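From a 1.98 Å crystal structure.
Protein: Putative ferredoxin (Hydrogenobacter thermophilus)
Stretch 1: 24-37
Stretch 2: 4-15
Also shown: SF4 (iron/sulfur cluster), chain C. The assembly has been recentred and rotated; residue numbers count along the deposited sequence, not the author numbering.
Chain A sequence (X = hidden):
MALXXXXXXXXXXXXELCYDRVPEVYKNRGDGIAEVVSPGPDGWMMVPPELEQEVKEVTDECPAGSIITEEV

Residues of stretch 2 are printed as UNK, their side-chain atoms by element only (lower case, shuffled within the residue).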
ATOM      1  N   GLU A  24       5.897   4.494   5.837  1.00 35.46           N
ATOM      2  CA  GLU A  24       5.615   3.640   6.984  1.00 39.20           C
ATOM      3  C   GLU A  24       4.923   2.351   6.545  1.00 39.43           C
ATOM      4  O   GLU A  24       5.041   1.321   7.210  1.00 40.91           O
ATOM      5  CB  GLU A  24       4.737   4.370   8.008  1.00 40.76           C
ATOM      6  CG  GLU A  24       5.302   5.693   8.519  1.00 41.70           C
ATOM      7  CD  GLU A  24       4.812   6.895   7.728  1.00 42.62           C
ATOM      8  OE1 GLU A  24       4.529   6.747   6.521  1.00 42.24           O
ATOM      9  OE2 GLU A  24       4.705   7.989   8.319  1.00 42.53           O
ATOM     10  N   VAL A  25       4.204   2.415   5.424  1.00 34.30           N
ATOM     11  CA  VAL A  25       3.373   1.302   4.967  1.00 29.44           C
ATOM     12  C   VAL A  25       3.866   0.694   3.654  1.00 26.31           C
ATOM     13  O   VAL A  25       3.828  -0.524   3.486  1.00 26.65           O
ATOM     14  CB  VAL A  25       1.904   1.750   4.789  1.00 27.00           C
ATOM     15  CG1 VAL A  25       1.035   0.602   4.280  1.00 26.48           C
ATOM     16  CG2 VAL A  25       1.355   2.276   6.102  1.00 26.79           C
ATOM     17  N   TYR A  26       4.319   1.536   2.729  1.00 23.55           N
ATOM     18  CA  TYR A  26       4.720   1.075   1.400  1.00 21.48           C
ATOM     19  C   TYR A  26       6.180   1.389   1.095  1.00 21.33           C
ATOM     20  O   TYR A  26       6.736   2.362   1.602  1.00 21.79           O
ATOM     21  CB  TYR A  26       3.829   1.709   0.330  1.00 20.18           C
ATOM     22  CG  TYR A  26       2.354   1.566   0.613  1.00 20.65           C
ATOM     23  CD1 TYR A  26       1.673   0.403   0.283  1.00 21.74           C
ATOM     24  CD2 TYR A  26       1.642   2.593   1.216  1.00 19.84           C
ATOM     25  CE1 TYR A  26       0.323   0.268   0.544  1.00 20.72           C
ATOM     26  CE2 TYR A  26       0.294   2.467   1.479  1.00 19.79           C
ATOM     27  CZ  TYR A  26      -0.360   1.304   1.141  1.00 19.69           C
ATOM     28  OH  TYR A  26      -1.701   1.181   1.406  1.00 19.35           O
ATOM     29  N   LYS A  27       6.789   0.556   0.258  1.00 22.24           N
ATOM     30  CA  LYS A  27       8.163   0.763  -0.176  1.00 24.28           C
ATOM     31  C   LYS A  27       8.334   0.338  -1.626  1.00 23.42           C
ATOM     32  O   LYS A  27       7.579  -0.490  -2.136  1.00 22.01           O
ATOM     33  CB  LYS A  27       9.137  -0.020   0.708  1.00 26.64           C
ATOM     34  CG  LYS A  27       9.060  -1.532   0.520  1.00 30.28           C
ATOM     35  CD  LYS A  27       9.926  -2.282   1.521  1.00 34.53           C
ATOM     36  CE  LYS A  27       9.807  -3.787   1.323  1.00 37.78           C
ATOM     37  NZ  LYS A  27      10.505  -4.575   2.381  1.00 39.34           N
ATOM     38  N   ASN A  28       9.326   0.923  -2.287  1.00 23.71           N
ATOM     39  CA  ASN A  28       9.761   0.452  -3.590  1.00 23.88           C
ATOM     40  C   ASN A  28      10.362  -0.940  -3.410  1.00 24.34           C
ATOM     41  O   ASN A  28      11.322  -1.109  -2.658  1.00 24.58           O
ATOM     42  CB  ASN A  28      10.770   1.434  -4.195  1.00 23.25           C
ATOM     43  CG  ASN A  28      11.188   1.067  -5.607  1.00 22.26           C
ATOM     44  OD1 ASN A  28      11.120  -0.091  -6.015  1.00 21.38           O
ATOM     45  ND2 ASN A  28      11.641   2.062  -6.360  1.00 22.25           N
ATOM     46  N   ARG A  29       9.789  -1.940  -4.076  1.00 25.25           N
ATOM     47  CA  ARG A  29      10.229  -3.319  -3.883  1.00 26.60           C
ATOM     48  C   ARG A  29      11.629  -3.519  -4.455  1.00 27.74           C
ATOM     49  O   ARG A  29      12.327  -4.461  -4.085  1.00 28.37           O
ATOM     50  CB  ARG A  29       9.242  -4.308  -4.519  1.00 26.74           C
ATOM     51  CG  ARG A  29       9.399  -4.513  -6.019  1.00 27.26           C
ATOM     52  CD  ARG A  29       8.397  -5.534  -6.544  1.00 29.80           C
ATOM     53  NE  ARG A  29       8.547  -5.752  -7.980  1.00 30.86           N
ATOM     54  CZ  ARG A  29       7.871  -6.660  -8.678  1.00 31.67           C
ATOM     55  NH1 ARG A  29       6.992  -7.450  -8.077  1.00 31.71           N
ATOM     56  NH2 ARG A  29       8.077  -6.778  -9.983  1.00 31.44           N
ATOM     57  N   GLY A  30      12.031  -2.626  -5.357  1.00 27.46           N
ATOM     58  CA  GLY A  30      13.370  -2.650  -5.911  1.00 26.31           C
ATOM     59  C   GLY A  30      13.428  -2.222  -7.364  1.00 27.41           C
ATOM     60  O   GLY A  30      14.450  -1.714  -7.821  1.00 28.51           O
ATOM     61  N   ASP A  31      12.328  -2.423  -8.087  1.00 28.09           N
ATOM     62  CA  ASP A  31      12.287  -2.161  -9.523  1.00 30.87           C
ATOM     63  C   ASP A  31      11.244  -1.107  -9.891  1.00 30.16           C
ATOM     64  O   ASP A  31      10.886  -0.966 -11.059  1.00 30.80           O
ATOM     65  CB  ASP A  31      12.000  -3.457 -10.284  1.00 33.93           C
ATOM     66  CG  ASP A  31      10.619  -4.012  -9.996  1.00 37.20           C
ATOM     67  OD1 ASP A  31      10.030  -3.646  -8.956  1.00 36.64           O
ATOM     68  OD2 ASP A  31      10.122  -4.822 -10.807  1.00 40.54           O
ATOM     69  N   GLY A  32      10.760  -0.377  -8.891  1.00 27.52           N
ATOM     70  CA  GLY A  32       9.757   0.650  -9.106  1.00 26.20           C
ATOM     71  C   GLY A  32       8.384   0.251  -8.598  1.00 24.92           C
ATOM     72  O   GLY A  32       7.608   1.104  -8.169  1.00 24.24           O
ATOM     73  N   ILE A  33       8.078  -1.043  -8.649  1.00 24.07           N
ATOM     74  CA  ILE A  33       6.788  -1.541  -8.175  1.00 24.46           C
ATOM     75  C   ILE A  33       6.725  -1.467  -6.656  1.00 23.70           C
ATOM     76  O   ILE A  33       7.706  -1.752  -5.969  1.00 24.02           O
ATOM     77  CB  ILE A  33       6.530  -2.998  -8.623  1.00 26.27           C
ATOM     78  CG1 ILE A  33       6.558  -3.110 -10.151  1.00 28.80           C
ATOM     79  CG2 ILE A  33       5.195  -3.505  -8.077  1.00 25.60           C
ATOM     80  CD1 ILE A  33       5.423  -2.388 -10.858  1.00 30.25           C
ATOM     81  N   ALA A  34       5.563  -1.087  -6.138  1.00 23.88           N
ATOM     82  CA  ALA A  34       5.379  -0.937  -4.701  1.00 24.91           C
ATOM     83  C   ALA A  34       5.002  -2.259  -4.040  1.00 27.08           C
ATOM     84  O   ALA A  34       4.466  -3.161  -4.683  1.00 25.92           O
ATOM     85  CB  ALA A  34       4.314   0.107  -4.416  1.00 23.85           C
ATOM     86  N   GLU A  35       5.303  -2.362  -2.750  1.00 28.70           N
ATOM     87  CA  GLU A  35       4.835  -3.466  -1.921  1.00 28.35           C
ATOM     88  C   GLU A  35       4.732  -2.965  -0.490  1.00 26.36           C
ATOM     89  O   GLU A  35       5.426  -2.019  -0.115  1.00 25.07           O
ATOM     90  CB  GLU A  35       5.775  -4.673  -2.008  1.00 29.04           C
ATOM     91  CG  GLU A  35       7.187  -4.415  -1.493  1.00 30.49           C
ATOM     92  CD  GLU A  35       8.073  -5.646  -1.567  1.00 32.12           C
ATOM     93  OE1 GLU A  35       9.287  -5.523  -1.296  1.00 32.91           O
ATOM     94  OE2 GLU A  35       7.557  -6.736  -1.895  1.00 32.16           O
ATOM     95  N   VAL A  36       3.862  -3.576   0.308  1.00 25.68           N
ATOM     96  CA  VAL A  36       3.766  -3.196   1.711  1.00 25.02           C
ATOM     97  C   VAL A  36       5.069  -3.588   2.393  1.00 26.08           C
ATOM     98  O   VAL A  36       5.746  -4.518   1.958  1.00 25.70           O
ATOM     99  CB  VAL A  36       2.567  -3.852   2.426  1.00 24.55           C
ATOM    100  CG1 VAL A  36       1.257  -3.405   1.785  1.00 24.32           C
ATOM    101  CG2 VAL A  36       2.690  -5.366   2.420  1.00 24.12           C
ATOM    102  N   VAL A  37       5.410  -2.867   3.424  1.00 27.47           N
ATOM    103  CA  VAL A  37       6.661  -3.078   4.068  1.00 28.54           C
ATOM    104  C   VAL A  37       6.677  -4.383   4.853  1.00 30.96           C
ATOM    105  O   VAL A  37       7.622  -5.101   4.758  1.00 31.78           O
ATOM    106  CB  VAL A  37       7.077  -1.853   4.853  1.00 28.76           C
ATOM    107  CG1 VAL A  37       7.331  -0.705   3.905  1.00 26.95           C
ATOM    108  CG2 VAL A  37       6.042  -1.459   5.877  1.00 30.15           C
ATOM    109  N   UNK A   4      -6.261  -3.211   7.034  1.00 22.90           N
ATOM    110  CA  UNK A   4      -5.145  -3.887   6.377  1.00 20.55           C
ATOM    111  C   UNK A   4      -5.083  -3.470   4.913  1.00 18.39           C
ATOM    112  O   UNK A   4      -6.083  -3.036   4.343  1.00 16.76           O
ATOM    113  c   UNK A   4      -5.267  -5.409   6.497  1.00 20.11           C
ATOM    114  n   UNK A   4      -8.538 -10.036   4.231  1.00 27.46           N
ATOM    115  c   UNK A   4      -6.461  -6.032   5.786  1.00 20.57           C
ATOM    116  c   UNK A   4      -6.376  -7.552   5.846  1.00 21.94           C
ATOM    117  n   UNK A   4      -7.443  -8.209   5.097  1.00 25.73           N
ATOM    118  c   UNK A   4      -7.534  -9.524   4.927  1.00 29.56           C
ATOM    119  n   UNK A   4      -6.620 -10.330   5.452  1.00 33.89           N
ATOM    120  N   UNK A   5      -3.904  -3.600   4.311  1.00 18.02           N
ATOM    121  CA  UNK A   5      -3.693  -3.143   2.942  1.00 17.21           C
ATOM    122  C   UNK A   5      -2.681  -4.024   2.210  1.00 18.43           C
ATOM    123  O   UNK A   5      -1.822  -4.653   2.831  1.00 18.72           O
ATOM    124  c   UNK A   5      -3.216  -1.669   2.917  1.00 16.19           C
ATOM    125  o   UNK A   5      -3.089  -1.216   1.563  1.00 16.70           O
ATOM    126  c   UNK A   5      -1.880  -1.514   3.637  1.00 15.46           C
ATOM    127  N   UNK A   6      -2.807  -4.077   0.886  1.00 20.30           N
ATOM    128  CA  UNK A   6      -1.874  -4.815   0.041  1.00 23.18           C
ATOM    129  C   UNK A   6      -1.691  -4.084  -1.283  1.00 23.35           C
ATOM    130  O   UNK A   6      -2.487  -3.212  -1.628  1.00 22.35           O
ATOM    131  c   UNK A   6      -2.368  -6.247  -0.212  1.00 27.29           C
ATOM    132  c   UNK A   6      -5.493  -7.916  -2.458  1.00 40.35           C
ATOM    133  c   UNK A   6      -3.649  -6.363  -1.048  1.00 34.65           C
ATOM    134  s   UNK A   6      -3.836  -8.002  -1.787  1.00 39.04           S
ATOM    135  N   UNK A   7      -0.641  -4.444  -2.016  1.00 25.29           N
ATOM    136  CA  UNK A   7      -0.402  -3.903  -3.348  1.00 28.88           C
ATOM    137  C   UNK A   7      -0.476  -5.017  -4.382  1.00 27.36           C
ATOM    138  O   UNK A   7       0.138  -6.069  -4.218  1.00 26.49           O
ATOM    139  c   UNK A   7       1.250  -2.742  -4.873  1.00 35.67           C
ATOM    140  c   UNK A   7       1.033  -2.023  -2.489  1.00 35.67           C
ATOM    141  c   UNK A   7       0.972  -3.203  -3.445  1.00 34.35           C
ATOM    142  N   UNK A   8      -1.240  -4.779  -5.441  1.00 27.11           N
ATOM    143  CA  UNK A   8      -1.323  -5.706  -6.560  1.00 28.61           C
ATOM    144  C   UNK A   8      -0.217  -5.380  -7.564  1.00 29.30           C
ATOM    145  O   UNK A   8      -0.350  -4.433  -8.338  1.00 28.27           O
ATOM    146  o   UNK A   8      -4.112  -6.985  -8.565  1.00 34.11           O
ATOM    147  c   UNK A   8      -2.698  -5.623  -7.226  1.00 30.85           C
ATOM    148  c   UNK A   8      -2.937  -6.742  -8.219  1.00 33.59           C
ATOM    149  o   UNK A   8      -1.957  -7.378  -8.657  1.00 34.07           O
ATOM    150  N   UNK A   9       0.876  -6.164  -7.563  1.00 31.95           N
ATOM    151  CA  UNK A   9       2.011  -5.811  -8.422  1.00 33.76           C
ATOM    152  C   UNK A   9       1.692  -5.935  -9.907  1.00 34.49           C
ATOM    153  O   UNK A   9       2.383  -5.349 -10.739  1.00 35.70           O
ATOM    154  c   UNK A   9       3.081  -6.823  -8.011  1.00 34.12           C
ATOM    155  c   UNK A   9       1.080  -7.464  -6.899  1.00 32.55           C
ATOM    156  c   UNK A   9       2.309  -8.011  -7.568  1.00 33.55           C
ATOM    157  N   UNK A  10       0.651  -6.694 -10.228  1.00 34.02           N
ATOM    158  CA  UNK A  10       0.279  -6.934 -11.616  1.00 33.90           C
ATOM    159  C   UNK A  10      -0.175  -5.656 -12.316  1.00 31.60           C
ATOM    160  O   UNK A  10      -0.044  -5.534 -13.534  1.00 32.12           O
ATOM    161  o   UNK A  10       0.759  -9.646 -11.046  1.00 38.86           O
ATOM    162  c   UNK A  10      -0.828  -7.986 -11.684  1.00 37.12           C
ATOM    163  c   UNK A  10      -0.437  -9.287 -11.007  1.00 39.83           C
ATOM    164  o   UNK A  10      -1.328  -9.949 -10.432  1.00 42.26           O
ATOM    165  N   UNK A  11      -0.697  -4.706 -11.543  1.00 29.67           N
ATOM    166  CA  UNK A  11      -1.300  -3.498 -12.103  1.00 28.65           C
ATOM    167  C   UNK A  11      -0.550  -2.219 -11.737  1.00 27.17           C
ATOM    168  O   UNK A  11      -0.791  -1.168 -12.331  1.00 26.78           O
ATOM    169  c   UNK A  11      -3.594  -4.533 -12.116  1.00 28.92           C
ATOM    170  c   UNK A  11      -2.760  -3.352 -11.640  1.00 28.41           C
ATOM    171  o   UNK A  11      -2.807  -3.279 -10.210  1.00 28.50           O
ATOM    172  N   UNK A  12       0.347  -2.304 -10.758  1.00 26.14           N
ATOM    173  CA  UNK A  12       1.121  -1.145 -10.321  1.00 25.66           C
ATOM    174  C   UNK A  12       1.948  -0.567 -11.465  1.00 25.30           C
ATOM    175  O   UNK A  12       2.602  -1.304 -12.202  1.00 24.58           O
ATOM    176  c   UNK A  12       2.037  -1.520  -9.159  1.00 24.57           C
ATOM    177  s   UNK A  12       3.182  -0.207  -8.666  1.00 21.58           S
ATOM    178  N   UNK A  13       1.921   0.756 -11.597  1.00 26.86           N
ATOM    179  CA  UNK A  13       2.601   1.437 -12.694  1.00 27.78           C
ATOM    180  C   UNK A  13       3.841   2.193 -12.216  1.00 25.48           C
ATOM    181  O   UNK A  13       4.396   3.015 -12.948  1.00 24.83           O
ATOM    182  c   UNK A  13       1.651   2.415 -13.405  1.00 27.03           C
ATOM    183  o   UNK A  13       1.144   3.366 -12.463  1.00 27.26           O
ATOM    184  c   UNK A  13       0.486   1.659 -14.031  1.00 27.30           C
ATOM    185  N   UNK A  14       4.265   1.908 -10.988  1.00 24.01           N
ATOM    186  CA  UNK A  14       5.504   2.456 -10.436  1.00 22.02           C
ATOM    187  C   UNK A  14       5.497   3.981 -10.387  1.00 20.23           C
ATOM    188  O   UNK A  14       6.519   4.622 -10.637  1.00 19.71           O
ATOM    189  c   UNK A  14       6.702   1.971 -11.254  1.00 21.93           C
ATOM    190  o   UNK A  14       6.763   0.556 -11.271  1.00 21.84           O
ATOM    191  N   UNK A  15       4.347   4.556 -10.051  1.00 19.21           N
ATOM    192  CA  UNK A  15       4.200   6.006 -10.021  1.00 18.50           C
ATOM    193  C   UNK A  15       4.832   6.627  -8.770  1.00 18.55           C
ATOM    194  O   UNK A  15       4.983   7.845  -8.686  1.00 19.71           O
ATOM    195  c   UNK A  15       2.723   6.381 -10.098  1.00 18.86           C
ATOM    196  s   UNK A  15       1.888   6.355  -8.511  1.00 19.65           S
TER
HETATM  197 FE1  SF4 C 101       2.027   1.531  -7.756  1.00 19.94          FE
HETATM  198 FE2  SF4 C 101      -0.362   2.617  -6.989  1.00 19.96          FE
HETATM  199 FE3  SF4 C 101       1.718   4.246  -7.679  1.00 20.69          FE
HETATM  200 FE4  SF4 C 101       1.831   2.814  -5.353  1.00 19.33          FE
HETATM  201  S1  SF4 C 101       0.356   4.469  -5.868  1.00 18.50           S
HETATM  202  S2  SF4 C 101       3.493   3.053  -6.895  1.00 20.24           S
HETATM  203  S3  SF4 C 101       0.747   0.904  -5.978  1.00 18.57           S
HETATM  204  S4  SF4 C 101       0.622   2.781  -9.039  1.00 19.52           S
HETATM  205  O   HOH W   1       1.863  -5.420  -0.711  1.00 24.59           O
HETATM  206  O   HOH W   2       8.833  -0.631 -13.080  1.00 45.34           O

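Position 4 carries three carbons, a nitrogen, then a carbon bearing two more nitrogens, a guanidinium; no side-chain atom comes within 8 Å of stretch 1. It is Arg4.

Position 5 branches at CB into one oxygen and one carbon. The oxygen lies 2.8 Å from Tyr26 OH, near the plane of the ring at its edge, and the carbon 3.7 Å from Val25 CG1. A beta-branched hydroxyl is threonine: Thr5. The OG1–OH pair is a hydrogen bond in which either group could donate.

Position 6 is an unbranched chain of two carbons, sulfur and carbon, a thioether, with its CA-to-CB bond pointing away from stretch 1: Met6. Its CA still meets Val36 CG1 at 3.9 Å.

Position 7 has three carbons, forked at CB. One branch approaches Ala34 O at 3.2 Å, the other Tyr26 CD1 at 3.7 Å. This is Val7, the branches being CG1 and CG2 respectively.

Position 8 has two carbons, the second with two oxygens, and points away: Asp8. One carboxylate oxygen, OD1, accepts from the backbone N of position 10 at 3.1 Å, steadying the turn.

At position 9 three carbons close a ring onto the backbone N, so it is Pro9. Its CB packs 3.9 Å from Ile33 CG2 and 4.0 Å from Arg29 NH1.

Position 10 repeats the two-carbon carboxylate and is Asp10; position 11, one carbon carrying an oxygen and a carbon, is Thr11. Neither touches stretch 1.

Position 12 has one carbon and one sulfur, the latter 2.3 Å from SF4 FE1: Cys12, a cluster ligand. Ala34 N donates to its SG at 3.6 Å with a nearly straight angle of 168°.

Position 13, again a carbon bearing oxygen and carbon, points away and is Thr13.

Position 14 has one carbon and one oxygen: Ser14. Its OG sits 3.1 Å from Gly32 C, where an ideal CB on the glycine would come within 3.0 Å of OG. Water 2 bridges OG (3.0 Å) and Asp31 O (2.9 Å).

Position 15, one carbon and one sulfur, binds SF4 FE3 at 2.3 Å: Cys15.

The contact buries 542 Å² in total. Strands 34-36 and 4-7 run roughly antiparallel, at 151°, but no direct backbone hydrogen bond joins them; water 1 instead accepts from Val7 N (3.0 Å) and Val36 N (2.9 Å). Val7 packs among Tyr26, Ala34 and Val36, while Ile33 covers Pro9 and Cys12. The Ala34 N–Cys12 SG bond thus ties stretch 1 directly to a cluster ligand.

Stretch 2 4-15: RTMVDPDTCTSC
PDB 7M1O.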